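Tailspike protein (Acinetobacter phage vB_ApiP_P1, PDB 6E1R) probably recognises and degrades capsular polysaccharide on Acinetobacter baumannii through a trimeric beta-helical tailspike, the deposited chain being its C-terminal part. Local coordinates at residues L79-C84 / L111-D116; S91-A96 / F115-N120. All blocks are in the same frame, centred on the assembly; numbering follows the deposited sequence.

From the N terminus, the chain leaves the small domain that precedes the beta-helix, enters strand 79-80, turns at 82-83, and runs through 91-93 into helix 94-106. It then returns as strand 111-113 and, after the corner 114-116, as strand 117-119. Contact 1 pairs the two parallel strands and closes the loop that holds the helix. Contact 2 ties the start of that helix to strand 117-119. In chain order the segments interleave, so the contacts cross rather than nest. They meet at the shared F115 and where V81 CG2 touches L117 CD2 (3.8 Å). Together they join two successive faces of the first coils to the helix at their N-terminal end.

Contact 1. Residues L79-C84 / L111-D116; sequences LTVSAC and LVVDFD
The first parallel strand pair of the beta-helix is formed here, with T80 facing V112 at a CA-CA separation of 4.8 Å. Two backbone bonds define the pairing: V112 N donates to L79 O (3.0 Å) and V81 N to V112 O (3.1 Å). A T80 CA-H contact also reaches V112 O. On the buried side, V81 does most of the apolar work. Its CG1, anti to the carbonyl carbon, meets L111 CD1 at 3.9 Å and V113 CG2 at 3.8 Å, while CG2 points to the ring of F115, with CE1 4.2 Å away. L79 and L111 also lean on A104 of helix 94-106, which covers this face.

Beyond the strands the contact becomes polar. S82, in a 3-10 turn, gives its hydroxyl to D114 OD2 at 2.7 Å, on the syn side and 29° out of the carboxylate plane. The same OG sits at the edge of the F115 ring, close to its plane, 3.2 Å from CE1. The chi1 of D114 (46°) sets CG between the backbone N and carbonyl carbon, and CB points toward the turn. That turn is fixed in part by an ST motif, in which A83 N donates to T80 OG1. Stacked parallel strands leading into such a corner are the hallmark of the parallel beta-helix, the fold shared by many phage tailspikes.

Contact 2. Residues S91-A96 / F115-N120; sequences SDHSAA and FDLRVN
H93 points its ring at strand 117-119, with CG anti to its own carbonyl carbon. R118 N donates to ND1 over 2.9 Å in a nearly straight bond (169°), arriving 21° out of the ring plane. H93 N donates to R118 O (2.7 Å), so R118 is engaged through both its N and its O. L117 CD2 lies over one face of the imidazole, 4.1 Å from its centroid, as a CH-pi contact. The edge of F115 comes toward the imidazole face in an offset edge-to-face pair, the planes 75° apart and CE2 3.4 Å from NE2.

H93 occupies the N-cap position of helix 94-106, while the side chain of D92 before it makes an Asx turn: OD1 accepts from S94 N (3.0 Å), from above the carboxylate plane. CG of D92 is anti to its backbone N, which carries the carboxylate toward N120; OD2 accepts from N120 N at 2.8 Å. The hydroxyl of S94 also donates to OD2, through the syn lone pair, so two donors grip this oxygen; S94 OG in turn accepts from T121 N. At the outer side, a water joins S91 O to R118 NE, 2.8 Å from the latter.

Contact 1. Residues L79-C84 / L111-D116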
ATOM      1  N   LEU A  79       4.325  31.441 -21.409  1.00 53.34           N
ATOM      2  CA  LEU A  79       5.691  31.947 -21.417  1.00 49.29           C
ATOM      3  C   LEU A  79       6.637  30.822 -21.823  1.00 49.80           C
ATOM      4  O   LEU A  79       6.659  29.765 -21.185  1.00 56.46           O
ATOM      5  CB  LEU A  79       6.071  32.508 -20.047  1.00 50.23           C
ATOM      6  CG  LEU A  79       7.476  33.103 -19.936  1.00 50.50           C
ATOM      7  CD1 LEU A  79       7.717  34.125 -21.035  1.00 49.29           C
ATOM      8  CD2 LEU A  79       7.695  33.729 -18.568  1.00 51.76           C
ATOM      9  N   THR A  80       7.424  31.055 -22.869  1.00 50.98           N
ATOM     10  CA  THR A  80       8.317  30.049 -23.420  1.00 50.08           C
ATOM     11  C   THR A  80       9.760  30.505 -23.256  1.00 50.75           C
ATOM     12  O   THR A  80      10.044  31.706 -23.206  1.00 54.54           O
ATOM     13  CB  THR A  80       8.033  29.782 -24.908  1.00 55.20           C
ATOM     14  OG1 THR A  80       8.279  30.972 -25.668  1.00 59.21           O
ATOM     15  CG2 THR A  80       6.587  29.358 -25.107  1.00 50.62           C
ATOM     16  N   VAL A  81      10.671  29.533 -23.164  1.00 52.20           N
ATOM     17  CA  VAL A  81      12.088  29.867 -23.045  1.00 54.29           C
ATOM     18  C   VAL A  81      12.580  30.552 -24.315  1.00 56.57           C
ATOM     19  O   VAL A  81      13.526  31.349 -24.271  1.00 53.19           O
ATOM     20  CB  VAL A  81      12.928  28.615 -22.706  1.00 55.53           C
ATOM     21  CG1 VAL A  81      12.183  27.710 -21.737  1.00 62.08           C
ATOM     22  CG2 VAL A  81      13.327  27.854 -23.964  1.00 56.03           C
ATOM     23  N   SER A  82      11.952  30.264 -25.459  1.00 46.71           N
ATOM     24  CA  SER A  82      12.321  30.947 -26.693  1.00 48.63           C
ATOM     25  C   SER A  82      12.016  32.433 -26.617  1.00 49.46           C
ATOM     26  O   SER A  82      12.748  33.248 -27.187  1.00 52.80           O
ATOM     27  CB  SER A  82      11.587  30.327 -27.883  1.00 49.72           C
ATOM     28  OG  SER A  82      11.964  28.975 -28.074  1.00 63.75           O
ATOM     29  N   ALA A  83      10.947  32.805 -25.913  1.00 48.83           N
ATOM     30  CA  ALA A  83      10.620  34.210 -25.710  1.00 52.68           C
ATOM     31  C   ALA A  83      11.549  34.904 -24.723  1.00 53.12           C
ATOM     32  O   ALA A  83      11.389  36.109 -24.498  1.00 57.83           O
ATOM     33  CB  ALA A  83       9.171  34.341 -25.236  1.00 49.27           C
ATOM     34  N   CYS A  84      12.506  34.191 -24.131  1.00 53.31           N
ATOM     35  CA  CYS A  84      13.453  34.782 -23.196  1.00 55.29           C
ATOM     36  C   CYS A  84      14.875  34.827 -23.743  1.00 59.19           C
ATOM     37  O   CYS A  84      15.814  35.076 -22.979  1.00 61.84           O
ATOM     38  CB  CYS A  84      13.426  34.027 -21.865  1.00 52.92           C
ATOM     39  SG  CYS A  84      11.817  34.038 -21.039  1.00 53.56           S
ATOM     40  N   LEU A 111       6.494  28.020 -16.862  1.00 44.47           N
ATOM     41  CA  LEU A 111       7.468  28.131 -17.935  1.00 40.97           C
ATOM     42  C   LEU A 111       7.405  26.884 -18.806  1.00 43.15           C
ATOM     43  O   LEU A 111       7.256  25.769 -18.297  1.00 50.16           O
ATOM     44  CB  LEU A 111       8.881  28.312 -17.376  1.00 38.69           C
ATOM     45  CG  LEU A 111      10.018  28.405 -18.393  1.00 41.71           C
ATOM     46  CD1 LEU A 111       9.846  29.618 -19.295  1.00 40.62           C
ATOM     47  CD2 LEU A 111      11.360  28.436 -17.682  1.00 49.47           C
ATOM     48  N   VAL A 112       7.508  27.074 -20.117  1.00 45.34           N
ATOM     49  CA  VAL A 112       7.402  25.987 -21.082  1.00 45.24           C
ATOM     50  C   VAL A 112       8.669  25.964 -21.922  1.00 48.22           C
ATOM     51  O   VAL A 112       9.069  26.992 -22.482  1.00 52.71           O
ATOM     52  CB  VAL A 112       6.160  26.143 -21.978  1.00 48.45           C
ATOM     53  CG1 VAL A 112       6.170  25.102 -23.087  1.00 47.28           C
ATOM     54  CG2 VAL A 112       4.890  26.034 -21.149  1.00 50.97           C
ATOM     55  N   VAL A 113       9.290  24.795 -22.017  1.00 47.57           N
ATOM     56  CA  VAL A 113      10.469  24.590 -22.849  1.00 49.45           C
ATOM     57  C   VAL A 113       9.981  24.020 -24.174  1.00 54.54           C
ATOM     58  O   VAL A 113       9.500  22.883 -24.234  1.00 57.85           O
ATOM     59  CB  VAL A 113      11.486  23.660 -22.175  1.00 46.16           C
ATOM     60  CG1 VAL A 113      12.797  23.660 -22.946  1.00 47.11           C
ATOM     61  CG2 VAL A 113      11.710  24.077 -20.733  1.00 39.72           C
ATOM     62  N   ASP A 114      10.104  24.808 -25.240  1.00 54.03           N
ATOM     63  CA  ASP A 114       9.540  24.455 -26.535  1.00 56.24           C
ATOM     64  C   ASP A 114      10.553  23.845 -27.495  1.00 55.02           C
ATOM     65  O   ASP A 114      10.153  23.351 -28.555  1.00 56.84           O
ATOM     66  CB  ASP A 114       8.880  25.686 -27.170  1.00 59.37           C
ATOM     67  CG  ASP A 114       9.743  26.924 -27.076  1.00 64.47           C
ATOM     68  OD1 ASP A 114      10.628  26.967 -26.194  1.00 61.67           O
ATOM     69  OD2 ASP A 114       9.524  27.864 -27.871  1.00 68.67           O
ATOM     70  N   PHE A 115      11.842  23.871 -27.163  1.00 52.21           N
ATOM     71  CA  PHE A 115      12.838  23.131 -27.925  1.00 53.97           C
ATOM     72  C   PHE A 115      13.952  22.709 -26.979  1.00 53.35           C
ATOM     73  O   PHE A 115      14.125  23.281 -25.899  1.00 53.93           O
ATOM     74  CB  PHE A 115      13.387  23.950 -29.103  1.00 57.94           C
ATOM     75  CG  PHE A 115      14.330  25.050 -28.702  1.00 59.42           C
ATOM     76  CD1 PHE A 115      13.846  26.284 -28.301  1.00 58.40           C
ATOM     77  CD2 PHE A 115      15.701  24.858 -28.750  1.00 60.80           C
ATOM     78  CE1 PHE A 115      14.711  27.300 -27.941  1.00 57.53           C
ATOM     79  CE2 PHE A 115      16.571  25.869 -28.389  1.00 59.48           C
ATOM     80  CZ  PHE A 115      16.075  27.092 -27.986  1.00 56.86           C
ATOM     81  N   ASP A 116      14.711  21.698 -27.396  1.00 55.42           N
ATOM     82  CA  ASP A 116      15.729  21.122 -26.527  1.00 52.44           C
ATOM     83  C   ASP A 116      16.840  22.131 -26.273  1.00 51.90           C
ATOM     84  O   ASP A 116      17.398  22.709 -27.211  1.00 59.22           O
ATOM     85  CB  ASP A 116      16.296  19.842 -27.140  1.00 54.76           C
ATOM     86  CG  ASP A 116      15.252  18.747 -27.276  1.00 57.47           C
ATOM     87  OD1 ASP A 116      14.254  18.779 -26.525  1.00 57.11           O
ATOM     88  OD2 ASP A 116      15.431  17.855 -28.132  1.00 57.70           O
TER

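Contact 2. Residues S91-A96 / F115-N120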
ATOM      1  N   SER A  91      24.735  27.405 -29.701  1.00 57.95           N
ATOM      2  CA  SER A  91      25.236  26.227 -29.007  1.00 59.54           C
ATOM      3  C   SER A  91      24.935  26.240 -27.515  1.00 61.40           C
ATOM      4  O   SER A  91      25.062  25.193 -26.869  1.00 64.18           O
ATOM      5  CB  SER A  91      26.747  26.097 -29.219  1.00 58.79           C
ATOM      6  OG  SER A  91      27.059  25.947 -30.592  1.00 66.72           O
ATOM      7  N   ASP A  92      24.542  27.381 -26.953  1.00 61.30           N
ATOM      8  CA  ASP A  92      24.286  27.478 -25.525  1.00 59.38           C
ATOM      9  C   ASP A  92      23.010  28.264 -25.270  1.00 58.37           C
ATOM     10  O   ASP A  92      22.681  29.204 -26.000  1.00 55.58           O
ATOM     11  CB  ASP A  92      25.456  28.131 -24.782  1.00 63.50           C
ATOM     12  CG  ASP A  92      25.219  28.208 -23.291  1.00 64.27           C
ATOM     13  OD1 ASP A  92      24.951  29.317 -22.784  1.00 66.27           O
ATOM     14  OD2 ASP A  92      25.258  27.148 -22.636  1.00 64.15           O
ATOM     15  N   HIS A  93      22.293  27.863 -24.215  1.00 52.00           N
ATOM     16  CA  HIS A  93      21.066  28.530 -23.797  1.00 50.58           C
ATOM     17  C   HIS A  93      21.059  28.808 -22.298  1.00 47.61           C
ATOM     18  O   HIS A  93      19.985  28.939 -21.703  1.00 45.01           O
ATOM     19  CB  HIS A  93      19.842  27.694 -24.184  1.00 51.71           C
ATOM     20  CG  HIS A  93      19.893  27.161 -25.583  1.00 59.83           C
ATOM     21  ND1 HIS A  93      20.415  25.924 -25.888  1.00 61.08           N
ATOM     22  CD2 HIS A  93      19.496  27.702 -26.758  1.00 63.75           C
ATOM     23  CE1 HIS A  93      20.332  25.721 -27.191  1.00 63.40           C
ATOM     24  NE2 HIS A  93      19.779  26.785 -27.743  1.00 63.91           N
ATOM     25  N   SER A  94      22.238  28.903 -21.676  1.00 51.05           N
ATOM     26  CA  SER A  94      22.315  29.040 -20.224  1.00 55.48           C
ATOM     27  C   SER A  94      21.732  30.369 -19.759  1.00 55.69           C
ATOM     28  O   SER A  94      20.819  30.403 -18.925  1.00 54.79           O
ATOM     29  CB  SER A  94      23.767  28.899 -19.762  1.00 60.50           C
ATOM     30  OG  SER A  94      24.354  27.715 -20.271  1.00 67.31           O
ATOM     31  N   ALA A  95      22.257  31.479 -20.284  1.00 51.83           N
ATOM     32  CA  ALA A  95      21.769  32.792 -19.878  1.00 54.87           C
ATOM     33  C   ALA A  95      20.300  32.977 -20.228  1.00 47.20           C
ATOM     34  O   ALA A  95      19.572  33.672 -19.508  1.00 46.81           O
ATOM     35  CB  ALA A  95      22.613  33.891 -20.524  1.00 50.14           C
ATOM     36  N   ALA A  96      19.843  32.359 -21.319  1.00 47.19           N
ATOM     37  CA  ALA A  96      18.431  32.431 -21.672  1.00 46.64           C
ATOM     38  C   ALA A  96      17.575  31.682 -20.660  1.00 51.27           C
ATOM     39  O   ALA A  96      16.499  32.158 -20.275  1.00 53.11           O
ATOM     40  CB  ALA A  96      18.211  31.876 -23.078  1.00 47.33           C
ATOM     41  N   PHE A 115      11.842  23.871 -27.163  1.00 52.21           N
ATOM     42  CA  PHE A 115      12.838  23.131 -27.925  1.00 53.97           C
ATOM     43  C   PHE A 115      13.952  22.709 -26.979  1.00 53.35           C
ATOM     44  O   PHE A 115      14.125  23.281 -25.899  1.00 53.93           O
ATOM     45  CB  PHE A 115      13.387  23.950 -29.103  1.00 57.94           C
ATOM     46  CG  PHE A 115      14.330  25.050 -28.702  1.00 59.42           C
ATOM     47  CD1 PHE A 115      13.846  26.284 -28.301  1.00 58.40           C
ATOM     48  CD2 PHE A 115      15.701  24.858 -28.750  1.00 60.80           C
ATOM     49  CE1 PHE A 115      14.711  27.300 -27.941  1.00 57.53           C
ATOM     50  CE2 PHE A 115      16.571  25.869 -28.389  1.00 59.48           C
ATOM     51  CZ  PHE A 115      16.075  27.092 -27.986  1.00 56.86           C
ATOM     52  N   ASP A 116      14.711  21.698 -27.396  1.00 55.42           N
ATOM     53  CA  ASP A 116      15.729  21.122 -26.527  1.00 52.44           C
ATOM     54  C   ASP A 116      16.840  22.131 -26.273  1.00 51.90           C
ATOM     55  O   ASP A 116      17.398  22.709 -27.211  1.00 59.22           O
ATOM     56  CB  ASP A 116      16.296  19.842 -27.140  1.00 54.76           C
ATOM     57  CG  ASP A 116      15.252  18.747 -27.276  1.00 57.47           C
ATOM     58  OD1 ASP A 116      14.254  18.779 -26.525  1.00 57.11           O
ATOM     59  OD2 ASP A 116      15.431  17.855 -28.132  1.00 57.70           O
ATOM     60  N   LEU A 117      17.167  22.331 -25.001  1.00 48.20           N
ATOM     61  CA  LEU A 117      18.166  23.305 -24.596  1.00 50.18           C
ATOM     62  C   LEU A 117      19.499  22.627 -24.307  1.00 49.43           C
ATOM     63  O   LEU A 117      19.557  21.456 -23.924  1.00 43.01           O
ATOM     64  CB  LEU A 117      17.697  24.074 -23.359  1.00 48.12           C
ATOM     65  CG  LEU A 117      16.380  24.838 -23.505  1.00 42.49           C
ATOM     66  CD1 LEU A 117      16.070  25.625 -22.243  1.00 41.44           C
ATOM     67  CD2 LEU A 117      16.425  25.755 -24.714  1.00 44.36           C
ATOM     68  N   ARG A 118      20.576  23.387 -24.496  1.00 50.17           N
ATOM     69  CA  ARG A 118      21.928  22.952 -24.171  1.00 45.59           C
ATOM     70  C   ARG A 118      22.588  24.055 -23.360  1.00 51.71           C
ATOM     71  O   ARG A 118      22.649  25.204 -23.808  1.00 57.98           O
ATOM     72  CB  ARG A 118      22.728  22.658 -25.444  1.00 47.72           C
ATOM     73  CG  ARG A 118      22.096  21.597 -26.333  1.00 47.99           C
ATOM     74  CD  ARG A 118      22.948  21.309 -27.558  1.00 50.36           C
ATOM     75  NE  ARG A 118      24.153  20.555 -27.229  1.00 57.31           N
ATOM     76  CZ  ARG A 118      24.196  19.232 -27.114  1.00 64.53           C
ATOM     77  NH1 ARG A 118      23.097  18.512 -27.297  1.00 65.24           N
ATOM     78  NH2 ARG A 118      25.336  18.627 -26.812  1.00 70.93           N
ATOM     79  N   VAL A 119      23.080  23.710 -22.172  1.00 51.28           N
ATOM     80  CA  VAL A 119      23.571  24.688 -21.210  1.00 49.02           C
ATOM     81  C   VAL A 119      24.964  24.285 -20.747  1.00 51.01           C
ATOM     82  O   VAL A 119      25.254  23.096 -20.569  1.00 53.17           O
ATOM     83  CB  VAL A 119      22.614  24.842 -20.005  1.00 46.65           C
ATOM     84  CG1 VAL A 119      21.270  25.393 -20.461  1.00 44.28           C
ATOM     85  CG2 VAL A 119      22.428  23.513 -19.285  1.00 41.85           C
ATOM     86  N   ASN A 120      25.831  25.282 -20.562  1.00 55.47           N
ATOM     87  CA  ASN A 120      27.162  25.069 -20.013  1.00 60.54           C
ATOM     88  C   ASN A 120      27.350  25.781 -18.683  1.00 60.57           C
ATOM     89  O   ASN A 120      28.427  25.678 -18.086  1.00 67.86           O
ATOM     90  CB  ASN A 120      28.246  25.534 -20.998  1.00 65.90           C
ATOM     91  CG  ASN A 120      28.218  27.031 -21.240  1.00 75.62           C
ATOM     92  OD1 ASN A 120      27.234  27.706 -20.943  1.00 77.45           O
ATOM     93  ND2 ASN A 120      29.306  27.557 -21.789  1.00 81.19           N
TER
HETATM   94  O   HOH W   1      25.990  22.544 -27.924  1.00 30.06           O